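Local coordinates for protein formate-dependent phosphoribosylglycinamide formyltransferase (Mycobacterium tuberculosis H37Rv, PDB 6KHR) that belongs to the ATP-grasp family, joining an N-terminal domain built on a parallel sheet to an ATP-grasp domain in an assembly of two subunits, at residues P90-T95 / E117-A122; V100-L105 / A124-A129; R39-A44 / L328-I333; V29-S34 / V94-A99; I229-Q234 / R287-V292. All coordinates share one frame; numbering follows the deposited sequence.

Contact 1 (P90-T95 / E117-A122); sequences PDFLVT and ELVPNA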
# COMPACT_ATOMS: atom_id res chain seq x y z
N PRO A 90 -7.63 23.31 -7.91
CA PRO A 90 -7.52 22.30 -6.86
C PRO A 90 -7.08 22.90 -5.53
O PRO A 90 -6.38 23.91 -5.48
CB PRO A 90 -6.45 21.35 -7.40
CG PRO A 90 -5.56 22.24 -8.17
CD PRO A 90 -6.47 23.24 -8.84
N ASP A 91 -7.47 22.22 -4.45
CA ASP A 91 -7.01 22.63 -3.12
C ASP A 91 -5.50 22.48 -2.98
O ASP A 91 -4.84 23.37 -2.41
CB ASP A 91 -7.72 21.81 -2.05
CG ASP A 91 -9.22 21.79 -2.24
OD1 ASP A 91 -9.84 22.86 -2.18
OD2 ASP A 91 -9.77 20.69 -2.45
N PHE A 92 -4.93 21.37 -3.47
CA PHE A 92 -3.50 21.11 -3.38
C PHE A 92 -2.93 20.81 -4.75
O PHE A 92 -3.55 20.11 -5.55
CB PHE A 92 -3.20 19.94 -2.46
CG PHE A 92 -3.70 20.13 -1.08
CD1 PHE A 92 -2.94 20.83 -0.16
CD2 PHE A 92 -4.94 19.64 -0.70
CE1 PHE A 92 -3.41 21.01 1.12
CE2 PHE A 92 -5.40 19.82 0.57
CZ PHE A 92 -4.63 20.51 1.49
N LEU A 93 -1.72 21.32 -4.99
CA LEU A 93 -0.99 21.12 -6.24
C LEU A 93 0.32 20.39 -5.95
O LEU A 93 1.26 21.00 -5.42
CB LEU A 93 -0.76 22.45 -6.94
CG LEU A 93 -0.09 22.42 -8.31
CD1 LEU A 93 -0.82 21.45 -9.24
CD2 LEU A 93 -0.06 23.83 -8.92
N VAL A 94 0.39 19.11 -6.33
CA VAL A 94 1.53 18.24 -6.04
C VAL A 94 2.31 17.95 -7.33
O VAL A 94 1.75 17.41 -8.30
CB VAL A 94 1.09 16.92 -5.39
CG1 VAL A 94 2.27 16.26 -4.73
CG2 VAL A 94 0.02 17.17 -4.38
N THR A 95 3.60 18.24 -7.30
CA THR A 95 4.49 18.07 -8.44
C THR A 95 5.23 16.75 -8.25
O THR A 95 6.12 16.65 -7.40
CB THR A 95 5.47 19.24 -8.54
OG1 THR A 95 4.81 20.46 -8.17
CG2 THR A 95 5.98 19.37 -9.96
N GLU A 117 -2.55 25.42 -2.18
CA GLU A 117 -1.24 25.31 -1.50
C GLU A 117 -0.38 24.42 -2.36
O GLU A 117 -0.88 23.45 -2.87
CB GLU A 117 -1.37 24.68 -0.11
CG GLU A 117 -2.33 25.39 0.81
CD GLU A 117 -2.03 25.22 2.28
OE1 GLU A 117 -2.73 24.47 2.95
OE2 GLU A 117 -1.09 25.84 2.75
N LEU A 118 0.87 24.80 -2.57
CA LEU A 118 1.73 23.93 -3.38
C LEU A 118 2.48 23.00 -2.44
O LEU A 118 3.08 23.51 -1.53
CB LEU A 118 2.69 24.82 -4.15
CG LEU A 118 2.31 24.98 -5.61
CD1 LEU A 118 1.20 26.00 -5.76
CD2 LEU A 118 3.51 25.36 -6.44
N VAL A 119 2.41 21.70 -2.65
CA VAL A 119 3.14 20.74 -1.78
C VAL A 119 3.86 19.75 -2.68
O VAL A 119 3.25 18.80 -3.04
CB VAL A 119 2.19 19.97 -0.86
CG1 VAL A 119 2.94 19.06 0.06
CG2 VAL A 119 1.30 20.89 -0.06
N PRO A 120 5.13 19.92 -3.04
CA PRO A 120 6.00 20.87 -2.39
C PRO A 120 5.91 22.29 -2.97
O PRO A 120 5.28 22.45 -3.94
CB PRO A 120 7.37 20.27 -2.70
CG PRO A 120 7.21 19.64 -4.04
CD PRO A 120 5.80 19.12 -4.04
N ASN A 121 6.59 23.24 -2.33
CA ASN A 121 6.68 24.67 -2.70
C ASN A 121 7.31 24.84 -4.07
O ASN A 121 8.15 24.05 -4.42
CB ASN A 121 7.80 25.36 -1.93
CG ASN A 121 7.41 25.76 -0.53
OD1 ASN A 121 6.26 25.64 -0.16
ND2 ASN A 121 8.36 26.23 0.24
N ALA A 122 6.96 25.91 -4.78
CA ALA A 122 7.59 26.15 -6.08
C ALA A 122 9.06 26.43 -5.83
O ALA A 122 9.85 26.21 -6.71
CB ALA A 122 6.93 27.27 -6.78
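The packing is tight on the face carrying Leu93 and Leu118, where the two leucines lie side by side and point the same way. Leu93 has its CG anti to the backbone N (chi1 -176°), which brings its CD2 to 4.0 Å from CD1 of Leu118. Leu105 and Val108 of helix 102-109 press on Leu118 from that side. Between the two segments run three hydrogen bonds in parallel-sheet register. Glu117 N gives to Asp91 O and Leu93 N to Glu117 O, the second nearly along the C=O axis. Val119 N reaches Leu93 O at 3.1 Å from above the carbonyl plane, 39° out of it. Strand 117-118 is the edge strand, within this chain, of the five-stranded parallel sheet of the N-terminal Rossmann-like domain, and helix 102-109 forms the beta-alpha-beta crossover that leads to it from strand 92-95. Beyond strand 117-118 the chain turns through a cis peptide before Pro120, whose CD comes within 4.0 Å of Thr95 N. The other face loosens toward solvent. Phe92 and the exposed Glu117 run alongside each other there, with OE1 of Glu117 4.0 Å from CE1 of Phe92 and the carboxylate 31° from the ring plane. A long, weak ion pair links that carboxylate to Arg287. Further in, Phe92 CD1 meets Val119 CG2 at 4.2 Å, and Ile333 of helix 325-334 touches both residues.

Contact 2 (V100-L105 / A124-A129); sequences VSVDAL and AVRCTA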
# COMPACT_ATOMS: atom_id res chain seq x y z
N VAL A 100 8.21 19.76 -15.70
CA VAL A 100 7.06 20.64 -15.40
C VAL A 100 7.48 22.09 -15.60
O VAL A 100 8.67 22.35 -15.61
CB VAL A 100 6.66 20.43 -13.94
CG1 VAL A 100 7.59 21.18 -13.04
CG2 VAL A 100 5.23 20.84 -13.68
N SER A 101 6.52 22.99 -15.75
CA SER A 101 6.86 24.42 -15.89
C SER A 101 6.99 25.00 -14.50
O SER A 101 5.98 25.13 -13.83
CB SER A 101 5.83 25.18 -16.67
OG SER A 101 5.81 26.55 -16.27
N VAL A 102 8.20 25.32 -14.10
CA VAL A 102 8.42 25.90 -12.76
C VAL A 102 7.85 27.31 -12.79
O VAL A 102 7.34 27.77 -11.78
CB VAL A 102 9.91 25.90 -12.42
CG1 VAL A 102 10.29 24.59 -11.76
CG2 VAL A 102 10.73 26.10 -13.67
N ASP A 103 7.93 27.97 -13.94
CA ASP A 103 7.33 29.30 -14.00
C ASP A 103 5.82 29.23 -13.84
O ASP A 103 5.23 30.09 -13.17
CB ASP A 103 7.71 29.99 -15.31
CG ASP A 103 9.22 30.23 -15.44
OD1 ASP A 103 9.93 30.19 -14.42
OD2 ASP A 103 9.69 30.45 -16.58
N ALA A 104 5.17 28.23 -14.43
CA ALA A 104 3.73 28.07 -14.24
C ALA A 104 3.40 27.85 -12.77
O ALA A 104 2.37 28.33 -12.28
CB ALA A 104 3.20 26.92 -15.09
N LEU A 105 4.26 27.12 -12.04
CA LEU A 105 3.99 26.88 -10.63
C LEU A 105 4.11 28.16 -9.81
O LEU A 105 3.31 28.39 -8.89
CB LEU A 105 4.94 25.81 -10.07
CG LEU A 105 4.70 24.33 -10.35
CD1 LEU A 105 3.43 24.09 -11.15
CD2 LEU A 105 5.91 23.74 -11.06
N ALA A 124 11.02 24.75 -3.69
CA ALA A 124 11.72 23.47 -3.66
C ALA A 124 11.82 22.86 -5.05
O ALA A 124 12.87 22.31 -5.41
CB ALA A 124 11.00 22.52 -2.71
N VAL A 125 10.75 22.95 -5.84
CA VAL A 125 10.76 22.42 -7.20
C VAL A 125 11.85 23.10 -8.02
O VAL A 125 12.62 22.44 -8.73
CB VAL A 125 9.37 22.58 -7.86
CG1 VAL A 125 9.40 22.25 -9.34
CG2 VAL A 125 8.32 21.73 -7.14
N ARG A 126 11.95 24.43 -7.91
CA ARG A 126 12.97 25.14 -8.68
C ARG A 126 14.38 24.81 -8.21
O ARG A 126 15.28 24.59 -9.03
CB ARG A 126 12.73 26.65 -8.62
CG ARG A 126 13.86 27.45 -9.27
CD ARG A 126 13.58 28.94 -9.31
NE ARG A 126 12.34 29.24 -10.02
CZ ARG A 126 12.23 29.31 -11.35
NH1 ARG A 126 13.28 29.10 -12.13
NH2 ARG A 126 11.05 29.58 -11.90
N CYS A 127 14.60 24.77 -6.89
CA CYS A 127 15.96 24.58 -6.40
C CYS A 127 16.50 23.21 -6.77
O CYS A 127 17.70 23.07 -7.06
CB CYS A 127 16.01 24.77 -4.89
SG CYS A 127 15.67 26.46 -4.35
N THR A 128 15.65 22.20 -6.79
CA THR A 128 16.15 20.84 -6.93
C THR A 128 16.20 20.37 -8.36
O THR A 128 16.72 19.28 -8.61
CB THR A 128 15.29 19.88 -6.12
OG1 THR A 128 13.94 19.96 -6.60
CG2 THR A 128 15.33 20.27 -4.65
N ALA A 129 15.67 21.15 -9.30
CA ALA A 129 15.84 20.86 -10.72
C ALA A 129 17.01 21.59 -11.31
O ALA A 129 17.44 21.26 -12.42
CB ALA A 129 14.57 21.21 -11.50
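Arg126 and Asp103 come together as two nearly coplanar flat groups, the guanidinium and carboxylate planes only 21° apart. The arginine leaves its helix extended, with CG anti to the backbone N, then bends at chi3 (-58°) to swing its NH2 back toward helix 102-109. There NH2 donates to Asp103 OD1 at 2.8 Å in a salt bridge that lies in the guanidinium plane and meets the oxygen nearly along its C-O axis; NE makes a long, weak ion pair with Asp106. Val102 crosses this side chain at about a right angle, its CB over one face of the guanidinium and 3.9 Å from NH2. An apolar patch lies deeper. CG1 of Val125 takes Val102 CG1 obliquely at 3.5 Å, while Leu105, coming across at about a right angle, brings its CD2 to 4.2 Å from the same methyl. Ser101 OG, less surely placed, accepts from Ala104 N and caps helix 102-109 at its N terminus. This is packing between two helices flanking one face of the parallel sheet: Val100 and Leu105 lie against Leu32 of strand 28-32, helix 78-88 flanks Val100 and Ala104, and Leu284 of helix 267-284 borders Ala124, Cys127 and Thr128.

Contact 3 (R39-A44 / L328-I333); sequences RELAIA and LQARAI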
# COMPACT_ATOMS: atom_id res chain seq x y z
N ARG A 39 0.65 6.71 -8.97
CA ARG A 39 -0.55 5.88 -8.80
C ARG A 39 -0.74 5.47 -7.34
O ARG A 39 -1.85 5.54 -6.82
CB ARG A 39 -0.49 4.64 -9.69
CG ARG A 39 -1.63 3.67 -9.42
CD ARG A 39 -1.52 2.34 -10.18
NE ARG A 39 -2.56 1.41 -9.76
CZ ARG A 39 -2.37 0.43 -8.87
NH1 ARG A 39 -1.17 0.25 -8.32
NH2 ARG A 39 -3.38 -0.37 -8.53
N GLU A 40 0.34 5.06 -6.68
CA GLU A 40 0.23 4.65 -5.29
C GLU A 40 -0.14 5.83 -4.39
O GLU A 40 -1.04 5.72 -3.55
CB GLU A 40 1.55 3.99 -4.84
CG GLU A 40 2.05 2.91 -5.78
CD GLU A 40 1.35 1.56 -5.56
OE1 GLU A 40 0.89 1.31 -4.43
OE2 GLU A 40 1.25 0.76 -6.52
N LEU A 41 0.54 6.96 -4.56
CA LEU A 41 0.15 8.18 -3.88
C LEU A 41 -1.33 8.47 -4.07
O LEU A 41 -2.01 8.93 -3.14
CB LEU A 41 1.00 9.37 -4.38
CG LEU A 41 0.63 10.74 -3.81
CD1 LEU A 41 0.63 10.68 -2.29
CD2 LEU A 41 1.49 11.93 -4.31
N ALA A 42 -1.86 8.17 -5.26
CA ALA A 42 -3.25 8.49 -5.54
C ALA A 42 -4.19 7.56 -4.77
O ALA A 42 -5.24 7.99 -4.28
CB ALA A 42 -3.51 8.42 -7.04
N ILE A 43 -3.82 6.29 -4.68
CA ILE A 43 -4.56 5.37 -3.83
C ILE A 43 -4.54 5.86 -2.40
O ILE A 43 -5.58 6.01 -1.75
CB ILE A 43 -3.99 3.95 -3.96
CG1 ILE A 43 -4.34 3.34 -5.31
CG2 ILE A 43 -4.42 3.06 -2.80
CD1 ILE A 43 -3.49 2.10 -5.65
N ALA A 44 -3.34 6.17 -1.90
CA ALA A 44 -3.20 6.63 -0.52
C ALA A 44 -4.12 7.82 -0.26
O ALA A 44 -4.88 7.81 0.71
CB ALA A 44 -1.75 6.99 -0.23
N LEU A 328 3.03 8.38 3.64
CA LEU A 328 3.57 9.58 4.27
C LEU A 328 3.33 10.82 3.40
O LEU A 328 2.92 11.88 3.91
CB LEU A 328 5.05 9.41 4.58
CG LEU A 328 5.47 8.31 5.57
CD1 LEU A 328 6.98 8.12 5.50
CD2 LEU A 328 5.01 8.63 7.01
N GLN A 329 3.55 10.72 2.09
CA GLN A 329 3.34 11.91 1.29
C GLN A 329 1.87 12.22 1.08
O GLN A 329 1.51 13.39 0.90
CB GLN A 329 4.08 11.82 -0.05
CG GLN A 329 3.83 10.59 -0.83
CD GLN A 329 4.69 10.52 -2.07
OE1 GLN A 329 4.52 9.63 -2.91
NE2 GLN A 329 5.61 11.47 -2.21
N ALA A 330 0.98 11.22 1.14
CA ALA A 330 -0.43 11.57 1.20
C ALA A 330 -0.74 12.36 2.47
O ALA A 330 -1.42 13.40 2.40
CB ALA A 330 -1.30 10.32 1.11
N ARG A 331 -0.22 11.92 3.62
CA ARG A 331 -0.50 12.66 4.86
C ARG A 331 0.16 14.03 4.88
O ARG A 331 -0.45 15.01 5.36
CB ARG A 331 -0.08 11.84 6.08
CG ARG A 331 -0.86 10.56 6.21
CD ARG A 331 -0.63 9.90 7.57
NE ARG A 331 -1.32 8.61 7.69
CZ ARG A 331 -1.58 8.00 8.84
NH1 ARG A 331 -1.21 8.55 10.00
NH2 ARG A 331 -2.21 6.84 8.84
N ALA A 332 1.38 14.15 4.33
CA ALA A 332 2.09 15.44 4.31
C ALA A 332 1.38 16.46 3.43
O ALA A 332 1.24 17.63 3.81
CB ALA A 332 3.53 15.24 3.82
N ILE A 333 0.95 16.05 2.23
CA ILE A 333 0.20 16.93 1.34
C ILE A 333 -0.99 17.53 2.07
O ILE A 333 -1.28 18.72 1.95
CB ILE A 333 -0.27 16.15 0.09
CG1 ILE A 333 0.89 15.90 -0.86
CG2 ILE A 333 -1.41 16.87 -0.61
CD1 ILE A 333 0.57 14.85 -1.84
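Here the first helix of the N-terminal Rossmann-like domain, which follows strand 28-32, packs against helix 325-334, from nearly three hundred residues further along the chain. The segments 39-44 and 328-333 cross at -60°, with axes 8.8 Å apart at closest approach. No hydrogen bond joins them, so the fit is one of shape, and Leu41 carries most of it. With CG anti to its backbone N (chi1 176°), Leu41 holds its two methyls out toward the other helix. CD1 reaches in between Gln329 CG, 3.5 Å away, and the methyl of Ala330. CD2 meets Ile333 CD1 tip to tip at 3.9 Å. The glutamine side chain crosses Leu41 obliquely. Its CG takes the crowded position between the backbone N and the carbonyl carbon (chi1 52°), and the extended remainder brings OE1 to 3.8 Å from Leu41 CB. The parallel sheet backs this interface: Leu41 also rests on Leu31, and Ile333 on Val29, Phe92 and Val94. Other sides of the two helices face the second subunit, where Ile43 packs on Ile43 of that chain, Arg39, in a salt bridge with Glu40 of its own helix, hydrogen-bonds to Gln46 of that subunit, and Arg331 forms a salt bridge with Asp381 of that subunit. Where the two backbones come nearest, two alanines allow the approach, Ala44 CB meeting Ala330 CB at 3.6 Å.

Contact 4 (V29-S34 / V94-A99); sequences VMLLGS and VTVTAA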
# COMPACT_ATOMS: atom_id res chain seq x y z
N VAL A 29 -6.90 17.15 -4.70
CA VAL A 29 -5.46 17.18 -4.90
C VAL A 29 -5.21 16.98 -6.38
O VAL A 29 -5.90 16.19 -7.03
CB VAL A 29 -4.74 16.09 -4.06
CG1 VAL A 29 -3.23 16.24 -4.15
CG2 VAL A 29 -5.20 16.13 -2.61
N MET A 30 -4.24 17.69 -6.92
CA MET A 30 -3.88 17.57 -8.32
C MET A 30 -2.44 17.09 -8.41
O MET A 30 -1.56 17.67 -7.78
CB MET A 30 -4.08 18.89 -9.07
CG MET A 30 -3.85 18.80 -10.56
SD MET A 30 -4.00 20.37 -11.43
CE MET A 30 -5.77 20.63 -11.37
N LEU A 31 -2.22 16.04 -9.18
CA LEU A 31 -0.91 15.41 -9.30
C LEU A 31 -0.32 15.74 -10.66
O LEU A 31 -0.82 15.30 -11.70
CB LEU A 31 -1.02 13.90 -9.12
CG LEU A 31 -1.46 13.35 -7.77
CD1 LEU A 31 -1.50 11.85 -7.86
CD2 LEU A 31 -0.50 13.77 -6.69
N LEU A 32 0.76 16.52 -10.67
CA LEU A 32 1.52 16.77 -11.89
C LEU A 32 2.46 15.59 -12.11
O LEU A 32 3.45 15.41 -11.38
CB LEU A 32 2.27 18.10 -11.78
CG LEU A 32 1.56 19.40 -12.18
CD1 LEU A 32 0.04 19.29 -12.12
CD2 LEU A 32 2.04 20.57 -11.34
N GLY A 33 2.14 14.77 -13.10
CA GLY A 33 2.84 13.52 -13.33
C GLY A 33 1.91 12.36 -13.01
O GLY A 33 1.15 12.40 -12.03
N SER A 34 1.96 11.36 -13.86
CA SER A 34 1.06 10.20 -13.67
C SER A 34 1.82 8.92 -13.93
O SER A 34 1.26 8.03 -14.50
CB SER A 34 -0.11 10.28 -14.56
OG SER A 34 -0.90 11.36 -14.19
N VAL A 94 0.39 19.11 -6.33
CA VAL A 94 1.53 18.24 -6.04
C VAL A 94 2.31 17.95 -7.33
O VAL A 94 1.75 17.41 -8.30
CB VAL A 94 1.09 16.92 -5.39
CG1 VAL A 94 2.27 16.26 -4.73
CG2 VAL A 94 0.02 17.17 -4.38
N THR A 95 3.60 18.24 -7.30
CA THR A 95 4.49 18.07 -8.44
C THR A 95 5.23 16.75 -8.25
O THR A 95 6.12 16.65 -7.40
CB THR A 95 5.47 19.24 -8.54
OG1 THR A 95 4.81 20.46 -8.17
CG2 THR A 95 5.98 19.37 -9.96
N VAL A 96 4.87 15.77 -9.06
CA VAL A 96 5.47 14.44 -8.87
C VAL A 96 6.43 14.16 -10.01
O VAL A 96 7.02 13.12 -9.99
CB VAL A 96 4.38 13.37 -8.77
CG1 VAL A 96 4.87 12.17 -8.01
CG2 VAL A 96 3.14 13.91 -8.09
N THR A 97 6.58 15.05 -10.97
CA THR A 97 7.55 14.76 -12.05
C THR A 97 8.56 15.90 -12.16
O THR A 97 8.40 16.89 -11.46
CB THR A 97 6.88 14.55 -13.41
OG1 THR A 97 7.94 14.27 -14.31
CG2 THR A 97 6.19 15.79 -13.92
N ALA A 98 9.58 15.73 -13.00
CA ALA A 98 10.59 16.78 -13.20
C ALA A 98 10.24 17.58 -14.45
O ALA A 98 10.60 18.74 -14.53
CB ALA A 98 11.97 16.18 -13.30
N ALA A 99 9.50 16.97 -15.36
CA ALA A 99 9.10 17.65 -16.61
C ALA A 99 7.95 18.62 -16.33
O ALA A 99 6.84 18.33 -16.75
CB ALA A 99 8.65 16.62 -17.59
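This is a buried pairing of two parallel strands in the interior of the N-terminal sheet, with strand 51-56 on the far side of 28-32 and strand 117-118 on the far side of 92-95. Three backbone bonds stitch it. Val94 N gives to Met30 O at 2.8 Å, almost along the C=O axis. Leu32 N returns to Val94 O at 2.7 Å and is nearly straight, the angle at hydrogen being 170°. Val96 N then reaches Leu32 O, in the carbonyl plane, just past the strand end. In this Rossmann-like domain 28-32, the first strand, lies at the centre of the five, and the chain beyond Leu32 turns off into helix 36-47. Gly33 makes that turn with phi at 111°, a conformation open to a residue without CB, and its CA passes 4.1 Å from Thr97 CG2. On the face of Leu31 and Val94, Leu31 lies alongside Val94; its CD1 runs on anti to CA (chi2 179°), leaving CD2 turned across to Val94 CB at 3.8 Å and Val96 CG2 at 3.9 Å. Val29 CG1 crosses to Val94 CG2, and Ile333 of helix 325-334 covers this valine pair. Leu32 points to the opposite face, its CD2 4.2 Å from Thr95 OG1. After the strand, Thr97 OG1 accepts from Ala99 N at 3.3 Å, an ST turn.

Contact 5 (I229-Q234 / R287-V292); sequences IVVCSQ and RGVFGV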
# COMPACT_ATOMS: atom_id res chain seq x y z
N ILE A 229 14.94 9.67 4.05
CA ILE A 229 13.61 10.17 3.76
C ILE A 229 13.22 11.07 4.90
O ILE A 229 13.14 10.61 6.05
CB ILE A 229 12.58 9.04 3.62
CG1 ILE A 229 12.93 8.12 2.45
CG2 ILE A 229 11.20 9.68 3.41
CD1 ILE A 229 12.73 8.74 1.13
N VAL A 230 12.97 12.34 4.59
CA VAL A 230 12.54 13.33 5.56
C VAL A 230 11.11 13.73 5.25
O VAL A 230 10.75 13.96 4.08
CB VAL A 230 13.47 14.56 5.56
CG1 VAL A 230 13.02 15.50 6.62
CG2 VAL A 230 14.90 14.14 5.79
N VAL A 231 10.28 13.79 6.29
CA VAL A 231 8.86 14.06 6.18
C VAL A 231 8.58 15.32 6.96
O VAL A 231 8.92 15.41 8.15
CB VAL A 231 8.01 12.91 6.75
CG1 VAL A 231 6.51 13.25 6.64
CG2 VAL A 231 8.37 11.57 6.10
N CYS A 232 7.94 16.29 6.31
CA CYS A 232 7.52 17.53 6.95
C CYS A 232 6.02 17.64 6.80
O CYS A 232 5.49 17.74 5.69
CB CYS A 232 8.23 18.72 6.31
SG CYS A 232 9.99 18.51 6.38
N SER A 233 5.31 17.62 7.93
CA SER A 233 3.88 17.82 7.90
C SER A 233 3.48 18.67 9.09
O SER A 233 4.32 19.23 9.80
CB SER A 233 3.13 16.48 7.88
OG SER A 233 1.74 16.72 7.69
N GLN A 234 2.18 18.78 9.29
CA GLN A 234 1.63 19.33 10.51
C GLN A 234 1.06 18.17 11.32
O GLN A 234 0.52 17.21 10.75
CB GLN A 234 0.55 20.39 10.19
CG GLN A 234 0.97 21.85 10.54
CD GLN A 234 1.93 22.49 9.53
OE1 GLN A 234 3.11 22.72 9.82
NE2 GLN A 234 1.41 22.81 8.34
N ARG A 287 5.74 21.92 3.32
CA ARG A 287 5.41 20.54 3.62
C ARG A 287 5.86 19.61 2.50
O ARG A 287 5.97 20.02 1.34
CB ARG A 287 3.90 20.42 3.85
CG ARG A 287 3.52 20.19 5.30
CD ARG A 287 2.09 20.58 5.58
NE ARG A 287 1.23 20.36 4.43
CZ ARG A 287 0.20 21.14 4.12
NH1 ARG A 287 -0.09 22.18 4.88
NH2 ARG A 287 -0.55 20.87 3.06
N GLY A 288 6.13 18.37 2.84
CA GLY A 288 6.46 17.41 1.81
C GLY A 288 7.25 16.23 2.34
O GLY A 288 7.53 16.12 3.54
N VAL A 289 7.60 15.35 1.42
CA VAL A 289 8.45 14.21 1.69
C VAL A 289 9.69 14.38 0.84
O VAL A 289 9.59 14.51 -0.39
CB VAL A 289 7.76 12.87 1.39
CG1 VAL A 289 8.72 11.78 1.55
CG2 VAL A 289 6.63 12.65 2.34
N PHE A 290 10.84 14.41 1.48
CA PHE A 290 12.08 14.69 0.78
C PHE A 290 12.98 13.47 0.89
O PHE A 290 13.07 12.85 1.95
CB PHE A 290 12.77 15.93 1.36
CG PHE A 290 11.96 17.20 1.24
CD1 PHE A 290 10.86 17.42 2.06
CD2 PHE A 290 12.31 18.17 0.31
CE1 PHE A 290 10.12 18.58 1.95
CE2 PHE A 290 11.56 19.34 0.19
CZ PHE A 290 10.46 19.54 1.02
N GLY A 291 13.63 13.12 -0.23
CA GLY A 291 14.65 12.11 -0.24
C GLY A 291 16.01 12.78 -0.33
O GLY A 291 16.28 13.53 -1.28
N VAL A 292 16.83 12.55 0.67
CA VAL A 292 18.13 13.21 0.74
C VAL A 292 19.18 12.16 0.49
O VAL A 292 19.27 11.17 1.23
CB VAL A 292 18.35 13.91 2.09
CG1 VAL A 292 19.80 14.32 2.22
CG2 VAL A 292 17.47 15.10 2.20
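Phe290 and Cys232 both carry their first side-chain bond anti to the carbonyl carbon and beside the backbone N, chi1 -61° and -56°, and this sets the sulfur beside the ring. The SG lies 5.4 Å from the ring centroid and 58° off its normal, an oblique sulfur-aromatic contact. The two residues sit on neighbouring antiparallel strands of the large sheet in the ATP-grasp domain. Two hydrogen-bonded pairs fasten the strands. Val230 and Phe290 exchange bonds in both directions, with Phe290 N to Val230 O at 2.6 Å and nearly along the C=O axis. Cys232 and Gly288 do the same, and here Gly288 N uses a lone pair of Cys232 O at 3.0 Å. The face bearing Val230, Cys232 and Phe290 is covered by helix 267-284, through Ala277, Val281 and Leu284. On the other face Ile229, with CG2 anti to its backbone N, crosses Val289 obliquely and puts that methyl 3.7 Å from Val289 CG1. Val231 CG2 adds a looser touch on Val289 CG2, and helix 325-334 covers this side with Val325, Leu328 and Gln329. At the end of the pairing Arg287 lays its aliphatic part along the neighbouring strand, CG 3.5 Å from Ser233 CA, before bending at chi3. Its guanidinium then leaves the sheet: NE donates to Ala332 O and NH2 to Ile333 O, which fixes the group against the end of helix 325-334. The poorly ordered Gln234 amide approaches the guanidinium edge, its NE2 3.8 Å from Arg287 NH1 and near the guanidinium plane, the two flat groups crossing steeply.

Contacts 1 and 4 share strand 92-95 and belong to one parallel sheet, contact 4 in its interior and contact 1 at its margin, where a glutamate meets solvent. Contact 5 is also backbone-bonded and buried, but antiparallel and in another sheet. Contacts 2 and 3 join helices on opposite faces of the parallel sheet, their nearest atoms about 11 Å apart. Contact 2 is partly exposed and adds a salt bridge to its apolar patch, while contact 3 is buried and purely a matter of packing. Ile333 ties contact 3 to contacts 1 and 4, and Arg287 of contact 5 grips the same helix, so helix 325-334 lies between the two sheets.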